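Local structure of binary enterotoxin of Clostridium perfringens component a (Clostridium perfringens, 5WTZ) at residues Ile295-Arg300 against Thr343-Asn349; Asn247-Gly251 against Tyr379-Glu384; Thr133-Gln137 against Ile211-Asn215. The protein is the actin-specific ADP-ribosylating component of a binary enterotoxin, which binds NAD+ and probably transfers its ADP-ribose to actin. The contacts are given in a common frame with arbitrary orientation. Where two conformers were deposited one is given. Numbering follows the deposited sequence.

Contact 1 (Ile295-Arg300 against Thr343-Asn349); sequences IITYRR and TTVLSNN. With NAD (nicotinamide-adenine-dinucleotide), chain B.
Strand Ile295-Arg300 meets the end of strand 341-344 in a single antiparallel bridge, after which Val345-Asn349 continues as loop past Tyr298 and Arg300. Ile295 CD1 lies 4.3 Å from Val345 CG1. Ile296 O and Val345 O each accept from water 1 at 2.7 Å. At Thr297 (chi1 t), OG1 lies 2.8 Å from Thr343 OG1, itself hydrogen-bonded to Val385 O, and, as a weaker option, 3.1 Å from Thr344 O; Thr297 CA is 4.3 Å from Val345 CA. Tyr298 and Thr344 form the hydrogen-bonded pair (CA-CA 5.1 Å), with Tyr298 N to Thr344 O 2.8 Å and Thr344 N to Tyr298 O 2.7 Å. The Tyr298 ring (chi1 m) takes Ser347 CB over one face, 3.8 Å from its centroid, a CH-pi contact. The Tyr298-Thr344 bridge brings Arg299, the arginine of the R-S-E signature of ADP-ribosyltransferases, beside its Ser342-Thr343-Thr344 element. Extended Arg299 (chi1 to chi3 t) sends NH1 to NAD O1N (2.9 Å) and NH2 weakly to NAD O2A (2.7 Å), while Glu305 salt-bridges its NE. Arg300 folds back (chi1 m, chi2 m), NH2 donating to Ser347 O at 2.9 Å; water 2 accepts from its NE at 3.1 Å and donates to Asn348 O at 2.8 Å.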
loop_
_atom_site.group_PDB
_atom_site.type_symbol
_atom_site.label_atom_id
_atom_site.label_comp_id
_atom_site.label_asym_id
_atom_site.label_seq_id
_atom_site.Cartn_x
_atom_site.Cartn_y
_atom_site.Cartn_z
ATOM N N ILE A 295 -1.952 10.654 3.884
ATOM C CA ILE A 295 -1.250 9.706 4.739
ATOM C C ILE A 295 -1.849 8.308 4.529
ATOM O O ILE A 295 -3.033 8.160 4.194
ATOM C CB ILE A 295 -1.307 10.135 6.244
ATOM C CG1 ILE A 295 -0.314 9.327 7.085
ATOM C CG2 ILE A 295 -2.732 10.096 6.804
ATOM C CD1 ILE A 295 -0.072 9.911 8.498
ATOM N N ILE A 296 -1.011 7.292 4.663
ATOM C CA ILE A 296 -1.472 5.911 4.714
ATOM C C ILE A 296 -1.739 5.522 6.176
ATOM O O ILE A 296 -0.906 5.763 7.051
ATOM C CB ILE A 296 -0.437 4.940 4.095
ATOM C CG1 ILE A 296 -0.229 5.247 2.598
ATOM C CG2 ILE A 296 -0.875 3.501 4.344
ATOM C CD1 ILE A 296 -1.551 5.349 1.797
ATOM N N THR A 297 -2.903 4.936 6.458
ATOM C CA THR A 297 -3.161 4.417 7.800
ATOM C C THR A 297 -3.753 3.001 7.706
ATOM O O THR A 297 -4.131 2.560 6.630
ATOM C CB THR A 297 -4.086 5.350 8.608
ATOM O OG1 THR A 297 -4.040 4.977 9.991
ATOM C CG2 THR A 297 -5.546 5.335 8.064
ATOM N N TYR A 298 -3.815 2.296 8.831
ATOM C CA TYR A 298 -4.115 0.856 8.854
ATOM C C TYR A 298 -5.227 0.474 9.827
ATOM O O TYR A 298 -5.480 1.160 10.808
ATOM C CB TYR A 298 -2.853 0.056 9.218
ATOM C CG TYR A 298 -1.668 0.269 8.289
ATOM C CD1 TYR A 298 -0.761 1.318 8.512
ATOM C CD2 TYR A 298 -1.456 -0.569 7.197
ATOM C CE1 TYR A 298 0.326 1.514 7.661
ATOM C CE2 TYR A 298 -0.374 -0.385 6.340
ATOM C CZ TYR A 298 0.495 0.660 6.568
ATOM O OH TYR A 298 1.557 0.822 5.720
ATOM N N ARG A 299 -5.868 -0.663 9.585
ATOM C CA ARG A 299 -6.892 -1.129 10.513
ATOM C C ARG A 299 -6.962 -2.646 10.458
ATOM O O ARG A 299 -7.009 -3.223 9.371
ATOM C CB ARG A 299 -8.268 -0.529 10.182
ATOM C CG ARG A 299 -9.373 -0.995 11.141
ATOM C CD ARG A 299 -10.724 -0.303 10.869
ATOM N NE ARG A 299 -11.773 -1.096 11.501
ATOM C CZ ARG A 299 -11.991 -1.134 12.810
ATOM N NH1 ARG A 299 -11.269 -0.371 13.637
ATOM N NH2 ARG A 299 -12.946 -1.921 13.307
ATOM N N ARG A 300 -6.935 -3.276 11.628
ATOM C CA ARG A 300 -7.234 -4.694 11.750
ATOM C C ARG A 300 -8.745 -4.807 11.847
ATOM O O ARG A 300 -9.349 -4.418 12.851
ATOM C CB ARG A 300 -6.515 -5.282 12.960
ATOM C CG ARG A 300 -4.990 -5.068 12.901
ATOM C CD ARG A 300 -4.408 -5.672 11.613
ATOM N NE ARG A 300 -3.003 -5.331 11.345
ATOM C CZ ARG A 300 -2.052 -6.232 11.100
ATOM N NH1 ARG A 300 -2.334 -7.524 11.140
ATOM N NH2 ARG A 300 -0.807 -5.857 10.846
ATOM N N THR A 343 -8.178 3.688 13.396
ATOM C CA THR A 343 -7.056 3.261 12.554
ATOM C C THR A 343 -5.748 3.509 13.278
ATOM O O THR A 343 -5.684 4.314 14.199
ATOM C CB THR A 343 -6.991 3.996 11.182
ATOM O OG1 THR A 343 -6.417 5.301 11.348
ATOM C CG2 THR A 343 -8.364 4.111 10.532
ATOM N N THR A 344 -4.706 2.799 12.861
ATOM C CA THR A 344 -3.376 2.995 13.401
ATOM C C THR A 344 -2.427 3.285 12.245
ATOM O O THR A 344 -2.448 2.602 11.220
ATOM C CB THR A 344 -2.900 1.764 14.225
ATOM O OG1 THR A 344 -1.553 1.962 14.660
ATOM C CG2 THR A 344 -2.953 0.470 13.403
ATOM N N VAL A 345 -1.583 4.299 12.398
ATOM C CA VAL A 345 -0.696 4.665 11.310
ATOM C C VAL A 345 0.492 3.716 11.158
ATOM O O VAL A 345 1.291 3.873 10.224
ATOM C CB VAL A 345 -0.192 6.098 11.471
ATOM C CG1 VAL A 345 -1.397 7.038 11.480
ATOM C CG2 VAL A 345 0.646 6.248 12.736
ATOM N N LEU A 346 0.613 2.735 12.052
ATOM C CA LEU A 346 1.657 1.720 11.902
ATOM C C LEU A 346 1.075 0.479 11.250
ATOM O O LEU A 346 -0.091 0.153 11.469
ATOM C CB LEU A 346 2.279 1.342 13.245
ATOM C CG LEU A 346 2.874 2.453 14.128
ATOM C CD1 LEU A 346 3.512 1.854 15.362
ATOM C CD2 LEU A 346 3.887 3.312 13.355
ATOM N N SER A 347 1.895 -0.217 10.470
ATOM C CA SER A 347 1.484 -1.459 9.836
ATOM C C SER A 347 1.598 -2.639 10.810
ATOM O O SER A 347 1.061 -3.717 10.522
ATOM C CB SER A 347 2.315 -1.731 8.565
ATOM O OG SER A 347 3.715 -1.706 8.824
ATOM N N ASN A 348 2.278 -2.426 11.947
ATOM C CA ASN A 348 2.412 -3.436 13.014
ATOM C C ASN A 348 1.088 -4.101 13.363
ATOM O O ASN A 348 0.067 -3.425 13.458
ATOM C CB ASN A 348 2.981 -2.837 14.321
ATOM C CG ASN A 348 4.325 -2.151 14.147
ATOM O OD1 ASN A 348 4.526 -1.385 13.209
ATOM N ND2 ASN A 348 5.244 -2.417 15.061
ATOM N N ASN A 349 1.098 -5.415 13.584
ATOM C CA ASN A 349 -0.085 -6.073 14.130
ATOM C C ASN A 349 -0.335 -5.593 15.565
ATOM O O ASN A 349 0.581 -5.125 16.227
ATOM C CB ASN A 349 0.073 -7.592 14.090
ATOM C CG ASN A 349 -1.264 -8.324 14.088
ATOM O OD1 ASN A 349 -2.329 -7.713 14.255
ATOM N ND2 ASN A 349 -1.213 -9.649 13.903
HETATM P PA NAD B . -14.734 -1.245 16.518
HETATM O O1A NAD B . -15.864 -0.613 17.295
HETATM O O2A NAD B . -14.277 -0.643 15.223
HETATM O O5B NAD B . -15.082 -2.789 16.207
HETATM C C5B NAD B . -15.767 -3.640 17.132
HETATM C C4B NAD B . -16.475 -4.742 16.368
HETATM O O4B NAD B . -17.463 -4.132 15.528
HETATM C C3B NAD B . -15.520 -5.519 15.466
HETATM O O3B NAD B . -15.911 -6.902 15.472
HETATM C C2B NAD B . -15.753 -4.899 14.095
HETATM O O2B NAD B . -15.512 -5.817 13.025
HETATM C C1B NAD B . -17.212 -4.458 14.157
HETATM N N9A NAD B . -17.394 -3.258 13.316
HETATM C C8A NAD B . -16.742 -2.086 13.428
HETATM N N7A NAD B . -17.160 -1.212 12.470
HETATM C C5A NAD B . -18.074 -1.850 11.729
HETATM C C6A NAD B . -18.915 -1.520 10.560
HETATM N N6A NAD B . -18.837 -0.298 9.987
HETATM N N1A NAD B . -19.737 -2.483 10.077
HETATM C C2A NAD B . -19.823 -3.697 10.647
HETATM N N3A NAD B . -19.098 -4.059 11.723
HETATM C C4A NAD B . -18.218 -3.194 12.281
HETATM O O3 NAD B . -13.478 -1.302 17.514
HETATM P PN NAD B . -12.120 -2.156 17.392
HETATM O O1N NAD B . -11.350 -1.637 16.197
HETATM O O2N NAD B . -12.466 -3.620 17.525
HETATM O O5D NAD B . -11.414 -1.690 18.759
HETATM C C5D NAD B . -11.212 -0.311 19.071
HETATM C C4D NAD B . -10.219 -0.205 20.214
HETATM O O4D NAD B . -8.906 -0.495 19.729
HETATM C C3D NAD B . -10.149 1.224 20.715
HETATM O O3D NAD B . -9.648 1.186 22.064
HETATM C C2D NAD B . -9.120 1.859 19.805
HETATM O O2D NAD B . -8.458 2.957 20.441
HETATM C C1D NAD B . -8.175 0.700 19.480
HETATM N N1N NAD B . -7.695 0.694 18.083
HETATM C C2N NAD B . -8.003 -0.319 17.248
HETATM C C3N NAD B . -7.541 -0.314 15.927
HETATM C C7N NAD B . -7.860 -1.433 14.973
HETATM O O7N NAD B . -8.876 -2.128 15.097
HETATM N N7N NAD B . -6.971 -1.647 14.017
HETATM C C4N NAD B . -6.745 0.724 15.459
HETATM C C5N NAD B . -6.445 1.754 16.336
HETATM C C6N NAD B . -6.935 1.709 17.644
HETATM O O HOH W 1 1.526 5.542 8.156
HETATM O O HOH W 2 -1.906 -2.432 11.746
#

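Contact 2 (Asn247-Gly251 against Tyr379-Glu384); sequences NNYLG and YKNEYE. With NAD (nicotinamide-adenine-dinucleotide), chain B.
Tyr379, Leu250 and Glu384 carry most of this contact, which sets one turn of helix 240-263 against the loop leading into strand 384-387. Within Asn247-Gly251, Gly251 N donates to Asn247 O at 2.9 Å in the alpha-helical manner, and the turn widens to pi type at 249-251 before the helix continues. Across from it, Tyr379-Glu382 forms a type II beta turn with Asn381 at phi 71°, closed by a weak Glu382 N to Tyr379 O bond of 3.3 Å. The backbones stay well apart, the nearest CA pair being Leu250 and Tyr379 at 9.4 Å, so side chains bridge the gap. Tyr379 (chi1 m) points at the helix: its OH lies 3.0 Å from Asn247 OD1, a hydrogen-bonding pair, and 3.3 Å from Leu250 CB. Leu250 (chi1 m, chi2 t) brings CD1 to 3.6 Å from Tyr379 CZ and, off-centre, to 4.1 Å from that ring's centroid, a CH-pi contact, while its CD2 reaches 3.2 Å from Glu384 OE1. Glu384 is extended (chi1 t, chi2 t), with its OE2 bonded to Ser342. Together with Glu382 it makes up the ExE motif of arginine-modifying ADP-ribosyltransferases. The nicotinamide ribose of NAD lies alongside the Leu250-Glu384 contact: O3D donates to Leu250 O at 2.8 Å, and O2D to Glu384 OE1 at a very short 2.5 Å. Water 3 lies 3.0 Å from Glu382 OE1 and 2.8 Å from NAD O2D. Helix carbonyl and strand-start carboxylate thus hold the two ribose hydroxyls as acceptors, consistent with fixing the sugar whose bond to nicotinamide is cleaved in the reaction.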
loop_
_atom_site.group_PDB
_atom_site.type_symbol
_atom_site.label_atom_id
_atom_site.label_comp_id
_atom_site.label_asym_id
_atom_site.label_seq_id
_atom_site.Cartn_x
_atom_site.Cartn_y
_atom_site.Cartn_z
ATOM N N ASN A 247 -11.852 10.382 24.968
ATOM C CA ASN A 247 -11.241 9.486 25.949
ATOM C C ASN A 247 -12.159 8.328 26.329
ATOM O O ASN A 247 -11.700 7.177 26.426
ATOM C CB ASN A 247 -10.832 10.263 27.205
ATOM C CG ASN A 247 -9.477 10.937 27.061
ATOM O OD1 ASN A 247 -8.585 10.424 26.391
ATOM N ND2 ASN A 247 -9.315 12.085 27.706
ATOM N N ASN A 248 -13.446 8.614 26.517
ATOM C CA ASN A 248 -14.428 7.553 26.752
ATOM C C ASN A 248 -14.455 6.539 25.590
ATOM O O ASN A 248 -14.428 5.330 25.816
ATOM C CB ASN A 248 -15.828 8.151 26.957
ATOM C CG ASN A 248 -16.910 7.088 27.114
ATOM O OD1 ASN A 248 -17.393 6.523 26.131
ATOM N ND2 ASN A 248 -17.302 6.818 28.354
ATOM N N TYR A 249 -14.512 7.037 24.361
ATOM C CA TYR A 249 -14.514 6.166 23.179
ATOM C C TYR A 249 -13.273 5.288 23.176
ATOM O O TYR A 249 -13.354 4.053 23.049
ATOM C CB TYR A 249 -14.589 6.997 21.891
ATOM C CG TYR A 249 -14.416 6.197 20.602
ATOM C CD1 TYR A 249 -13.145 5.837 20.134
ATOM C CD2 TYR A 249 -15.522 5.813 19.850
ATOM C CE1 TYR A 249 -12.983 5.111 18.948
ATOM C CE2 TYR A 249 -15.367 5.098 18.648
ATOM C CZ TYR A 249 -14.095 4.750 18.214
ATOM O OH TYR A 249 -13.925 4.029 17.049
ATOM N N LEU A 250 -12.118 5.924 23.344
ATOM C CA LEU A 250 -10.852 5.234 23.181
ATOM C C LEU A 250 -10.641 4.190 24.271
ATOM O O LEU A 250 -10.034 3.149 24.023
ATOM C CB LEU A 250 -9.698 6.237 23.168
ATOM C CG LEU A 250 -9.611 7.152 21.943
ATOM C CD1 LEU A 250 -8.548 8.213 22.200
ATOM C CD2 LEU A 250 -9.327 6.356 20.658
ATOM N N GLY A 251 -11.159 4.457 25.463
ATOM C CA GLY A 251 -10.975 3.568 26.593
ATOM C C GLY A 251 -11.953 2.410 26.645
ATOM O O GLY A 251 -11.950 1.642 27.607
ATOM N N TYR A 379 -1.894 7.702 26.032
ATOM C CA TYR A 379 -1.786 6.813 24.880
ATOM C C TYR A 379 -0.347 6.703 24.398
ATOM O O TYR A 379 -0.043 6.898 23.224
ATOM C CB TYR A 379 -2.716 7.278 23.765
ATOM C CG TYR A 379 -4.130 7.358 24.263
ATOM C CD1 TYR A 379 -4.913 6.215 24.359
ATOM C CD2 TYR A 379 -4.667 8.565 24.698
ATOM C CE1 TYR A 379 -6.201 6.270 24.843
ATOM C CE2 TYR A 379 -5.962 8.634 25.181
ATOM C CZ TYR A 379 -6.725 7.484 25.251
ATOM O OH TYR A 379 -8.012 7.547 25.731
ATOM N N LYS A 380 0.544 6.396 25.337
ATOM C CA LYS A 380 1.870 5.925 24.982
ATOM C C LYS A 380 1.682 4.542 24.370
ATOM O O LYS A 380 0.778 3.803 24.780
ATOM C CB LYS A 380 2.804 5.890 26.198
ATOM C CG LYS A 380 2.304 5.040 27.357
ATOM C CD LYS A 380 2.975 5.451 28.656
ATOM C CE LYS A 380 1.947 5.988 29.643
ATOM N NZ LYS A 380 2.596 6.652 30.802
ATOM N N ASN A 381 2.513 4.223 23.378
ATOM C CA ASN A 381 2.433 2.979 22.605
ATOM C C ASN A 381 1.223 2.929 21.669
ATOM O O ASN A 381 0.996 1.931 20.985
ATOM C CB ASN A 381 2.419 1.761 23.537
ATOM C CG ASN A 381 3.367 1.922 24.711
ATOM O OD1 ASN A 381 4.482 2.424 24.560
ATOM N ND2 ASN A 381 2.915 1.519 25.896
ATOM N N GLU A 382 0.451 4.009 21.624
ATOM C CA GLU A 382 -0.677 4.077 20.707
ATOM C C GLU A 382 -0.371 5.095 19.606
ATOM O O GLU A 382 0.363 6.067 19.829
ATOM C CB GLU A 382 -1.960 4.440 21.452
ATOM C CG GLU A 382 -2.261 3.535 22.639
ATOM C CD GLU A 382 -3.459 2.631 22.405
ATOM O OE1 GLU A 382 -4.029 2.131 23.399
ATOM O OE2 GLU A 382 -3.830 2.422 21.229
ATOM N N TYR A 383 -0.919 4.852 18.417
ATOM C CA TYR A 383 -0.592 5.636 17.226
ATOM C C TYR A 383 -1.836 5.748 16.355
ATOM O O TYR A 383 -1.790 5.521 15.136
ATOM C CB TYR A 383 0.564 4.982 16.455
ATOM C CG TYR A 383 1.774 4.734 17.323
ATOM C CD1 TYR A 383 1.918 3.541 18.020
ATOM C CD2 TYR A 383 2.753 5.706 17.482
ATOM C CE1 TYR A 383 3.013 3.316 18.842
ATOM C CE2 TYR A 383 3.856 5.486 18.295
ATOM C CZ TYR A 383 3.977 4.288 18.969
ATOM O OH TYR A 383 5.065 4.056 19.777
ATOM N N GLU A 384 -2.947 6.114 16.996
ATOM C CA GLU A 384 -4.254 6.043 16.375
ATOM C C GLU A 384 -4.659 7.323 15.650
ATOM O O GLU A 384 -4.516 8.447 16.174
ATOM C CB GLU A 384 -5.329 5.706 17.419
ATOM C CG GLU A 384 -6.737 5.694 16.838
ATOM C CD GLU A 384 -7.762 4.995 17.742
ATOM O OE1 GLU A 384 -7.403 4.541 18.846
ATOM O OE2 GLU A 384 -8.930 4.888 17.316
HETATM P PA NAD B . -14.734 -1.245 16.518
HETATM O O1A NAD B . -15.864 -0.613 17.295
HETATM O O2A NAD B . -14.277 -0.643 15.223
HETATM O O5B NAD B . -15.082 -2.789 16.207
HETATM C C5B NAD B . -15.767 -3.640 17.132
HETATM C C4B NAD B . -16.475 -4.742 16.368
HETATM O O4B NAD B . -17.463 -4.132 15.528
HETATM C C3B NAD B . -15.520 -5.519 15.466
HETATM O O3B NAD B . -15.911 -6.902 15.472
HETATM C C2B NAD B . -15.753 -4.899 14.095
HETATM O O2B NAD B . -15.512 -5.817 13.025
HETATM C C1B NAD B . -17.212 -4.458 14.157
HETATM N N9A NAD B . -17.394 -3.258 13.316
HETATM C C8A NAD B . -16.742 -2.086 13.428
HETATM N N7A NAD B . -17.160 -1.212 12.470
HETATM C C5A NAD B . -18.074 -1.850 11.729
HETATM C C6A NAD B . -18.915 -1.520 10.560
HETATM N N6A NAD B . -18.837 -0.298 9.987
HETATM N N1A NAD B . -19.737 -2.483 10.077
HETATM C C2A NAD B . -19.823 -3.697 10.647
HETATM N N3A NAD B . -19.098 -4.059 11.723
HETATM C C4A NAD B . -18.218 -3.194 12.281
HETATM O O3 NAD B . -13.478 -1.302 17.514
HETATM P PN NAD B . -12.120 -2.156 17.392
HETATM O O1N NAD B . -11.350 -1.637 16.197
HETATM O O2N NAD B . -12.466 -3.620 17.525
HETATM O O5D NAD B . -11.414 -1.690 18.759
HETATM C C5D NAD B . -11.212 -0.311 19.071
HETATM C C4D NAD B . -10.219 -0.205 20.214
HETATM O O4D NAD B . -8.906 -0.495 19.729
HETATM C C3D NAD B . -10.149 1.224 20.715
HETATM O O3D NAD B . -9.648 1.186 22.064
HETATM C C2D NAD B . -9.120 1.859 19.805
HETATM O O2D NAD B . -8.458 2.957 20.441
HETATM C C1D NAD B . -8.175 0.700 19.480
HETATM N N1N NAD B . -7.695 0.694 18.083
HETATM C C2N NAD B . -8.003 -0.319 17.248
HETATM C C3N NAD B . -7.541 -0.314 15.927
HETATM C C7N NAD B . -7.860 -1.433 14.973
HETATM O O7N NAD B . -8.876 -2.128 15.097
HETATM N N7N NAD B . -6.971 -1.647 14.017
HETATM C C4N NAD B . -6.745 0.724 15.459
HETATM C C5N NAD B . -6.445 1.754 16.336
HETATM C C6N NAD B . -6.935 1.709 17.644
HETATM O O HOH W 3 -6.893 2.940 22.745
HETATM O O HOH W 4 -6.946 2.717 25.158
#

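Contact 3 (Thr133-Gln137 against Ile211-Asn215); sequences TNFIQ and IKQLN
Both backbones are extended, but they do not pair: Asn134 and Ile211 have CA atoms 8.4 Å apart, as do Ile136 and Gln213, and the direct contacts are made by side chains. Segment Thr133-Gln137 holds the short edge strand 134-136; Ile211-Asn215 runs from the end of strand 201-211 into the connection leading to helix 220-237. Asn134, Ile211 and Gln213 point their CA-to-CB bonds across the gap. Asn134 (chi1 m) gives ND2 to Gln213 OE1 at 3.0 Å, and its CG rests 3.6 Å from Ile211 CD1. Gln213 (chi1 m, chi2 t) uses both atoms of its amide: besides that OE1, NE2 donates to water 5 at 2.9 Å, which donates in turn to Asn134 O at 2.9 Å, and NE2 also bonds to Ser187. Ile136 (chi1 m, chi2 t) packs with CG1 3.4 Å from Gln213 NE2 and CD1 4.4 Å from ND2 of Asn215, whose OD1 is hydrogen-bonded to Tyr298 OH. In the five-stranded sheet, strand 187-198 lies between strands 134-136 and 201-211, and Phe135 and Ile211 bond to it through their backbones. Ile296 of strand 295-301 and His363 of strand 358-364 also touch these side chains, placing the contact where the sheets of the two ADP-ribosyltransferase-like halves meet.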
loop_
_atom_site.group_PDB
_atom_site.type_symbol
_atom_site.label_atom_id
_atom_site.label_comp_id
_atom_site.label_asym_id
_atom_site.label_seq_id
_atom_site.Cartn_x
_atom_site.Cartn_y
_atom_site.Cartn_z
ATOM N N THR A 133 -6.478 6.696 -7.750
ATOM C CA THR A 133 -5.888 5.640 -6.924
ATOM C C THR A 133 -4.368 5.728 -6.952
ATOM O O THR A 133 -3.756 5.802 -8.023
ATOM C CB THR A 133 -6.310 4.219 -7.395
ATOM O OG1 THR A 133 -7.734 4.141 -7.554
ATOM C CG2 THR A 133 -5.828 3.141 -6.425
ATOM N N ASN A 134 -3.755 5.721 -5.773
ATOM C CA ASN A 134 -2.324 5.492 -5.656
ATOM C C ASN A 134 -2.109 4.029 -5.314
ATOM O O ASN A 134 -2.586 3.565 -4.268
ATOM C CB ASN A 134 -1.697 6.390 -4.589
ATOM C CG ASN A 134 -1.723 7.872 -4.964
ATOM O OD1 ASN A 134 -1.760 8.237 -6.137
ATOM N ND2 ASN A 134 -1.684 8.726 -3.956
ATOM N N PHE A 135 -1.432 3.295 -6.208
ATOM C CA PHE A 135 -1.236 1.854 -6.040
ATOM C C PHE A 135 0.075 1.561 -5.321
ATOM O O PHE A 135 1.165 1.676 -5.889
ATOM C CB PHE A 135 -1.271 1.123 -7.393
ATOM C CG PHE A 135 -2.652 1.056 -8.008
ATOM C CD1 PHE A 135 -3.585 0.128 -7.559
ATOM C CD2 PHE A 135 -3.026 1.950 -9.006
ATOM C CE1 PHE A 135 -4.873 0.077 -8.117
ATOM C CE2 PHE A 135 -4.307 1.907 -9.571
ATOM C CZ PHE A 135 -5.222 0.966 -9.127
ATOM N N ILE A 136 -0.040 1.188 -4.057
ATOM C CA ILE A 136 1.128 0.923 -3.236
ATOM C C ILE A 136 1.899 -0.281 -3.771
ATOM O O ILE A 136 1.331 -1.340 -4.035
ATOM C CB ILE A 136 0.715 0.720 -1.735
ATOM C CG1 ILE A 136 0.207 2.051 -1.162
ATOM C CG2 ILE A 136 1.886 0.191 -0.917
ATOM C CD1 ILE A 136 -0.418 1.934 0.226
ATOM N N GLN A 137 3.210 -0.118 -3.925
ATOM C CA GLN A 137 4.059 -1.195 -4.423
ATOM C C GLN A 137 4.903 -1.810 -3.307
ATOM O O GLN A 137 5.874 -1.202 -2.845
ATOM C CB GLN A 137 4.959 -0.668 -5.541
ATOM C CG GLN A 137 4.187 0.058 -6.637
ATOM C CD GLN A 137 3.271 -0.865 -7.414
ATOM O OE1 GLN A 137 3.696 -1.929 -7.883
ATOM N NE2 GLN A 137 2.023 -0.460 -7.585
ATOM N N ILE A 211 5.606 7.693 -7.227
ATOM C CA ILE A 211 5.426 8.685 -6.177
ATOM C C ILE A 211 5.695 8.060 -4.822
ATOM O O ILE A 211 5.672 6.837 -4.662
ATOM C CB ILE A 211 4.005 9.287 -6.166
ATOM C CG1 ILE A 211 2.991 8.245 -5.687
ATOM C CG2 ILE A 211 3.650 9.870 -7.533
ATOM C CD1 ILE A 211 1.687 8.850 -5.123
ATOM N N LYS A 212 5.961 8.907 -3.838
ATOM C CA LYS A 212 6.211 8.418 -2.497
ATOM C C LYS A 212 5.150 8.955 -1.561
ATOM O O LYS A 212 5.055 10.163 -1.349
ATOM C CB LYS A 212 7.606 8.832 -2.017
ATOM C CG LYS A 212 8.059 8.111 -0.758
ATOM C CD LYS A 212 9.478 8.507 -0.403
ATOM C CE LYS A 212 10.340 7.287 -0.153
ATOM N NZ LYS A 212 9.789 6.456 0.951
ATOM N N GLN A 213 4.348 8.057 -1.016
ATOM C CA GLN A 213 3.297 8.441 -0.086
ATOM C C GLN A 213 3.837 8.447 1.336
ATOM O O GLN A 213 4.798 7.738 1.636
ATOM C CB GLN A 213 2.108 7.487 -0.190
ATOM C CG GLN A 213 1.463 7.423 -1.578
ATOM C CD GLN A 213 0.103 6.763 -1.536
ATOM O OE1 GLN A 213 -0.925 7.435 -1.366
ATOM N NE2 GLN A 213 0.078 5.435 -1.684
ATOM N N LEU A 214 3.229 9.255 2.200
ATOM C CA LEU A 214 3.596 9.268 3.621
ATOM C C LEU A 214 3.003 8.019 4.270
ATOM O O LEU A 214 1.779 7.858 4.379
ATOM C CB LEU A 214 3.112 10.541 4.313
ATOM C CG LEU A 214 3.494 10.732 5.790
ATOM C CD1 LEU A 214 4.992 10.843 5.973
ATOM C CD2 LEU A 214 2.794 11.941 6.385
ATOM N N ASN A 215 3.889 7.118 4.661
ATOM C CA ASN A 215 3.508 5.784 5.105
ATOM C C ASN A 215 4.561 5.319 6.099
ATOM O O ASN A 215 5.663 4.946 5.710
ATOM C CB ASN A 215 3.405 4.828 3.911
ATOM C CG ASN A 215 2.899 3.450 4.301
ATOM O OD1 ASN A 215 2.742 3.138 5.492
ATOM N ND2 ASN A 215 2.676 2.599 3.298
HETATM O O HOH W 5 -2.561 4.277 -1.455
#

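Contact 1 is buried and contact 2 partly so, whereas contact 3 is a surface contact. The first two border the same NAD and hold neighbouring strands of one antiparallel sheet, 341-344 and 384-387, joined at Val345 N and Tyr383 O, 3.0 Å apart; one meets phosphate, the other ribose. Contact 3 belongs to the other half of the protein, yet its Ile211-Asn215 lies along the flank of strand 295-301 that contact 1 also uses, through Tyr298 OH and Asn215 OD1 (2.6 Å) and Ile296 N and Leu214 O (2.9 Å), both probable hydrogen bonds. Its chemistry is amide and water bonding without ligand. Contacts 2 and 3 do not touch, their nearest atoms being about 11 Å apart.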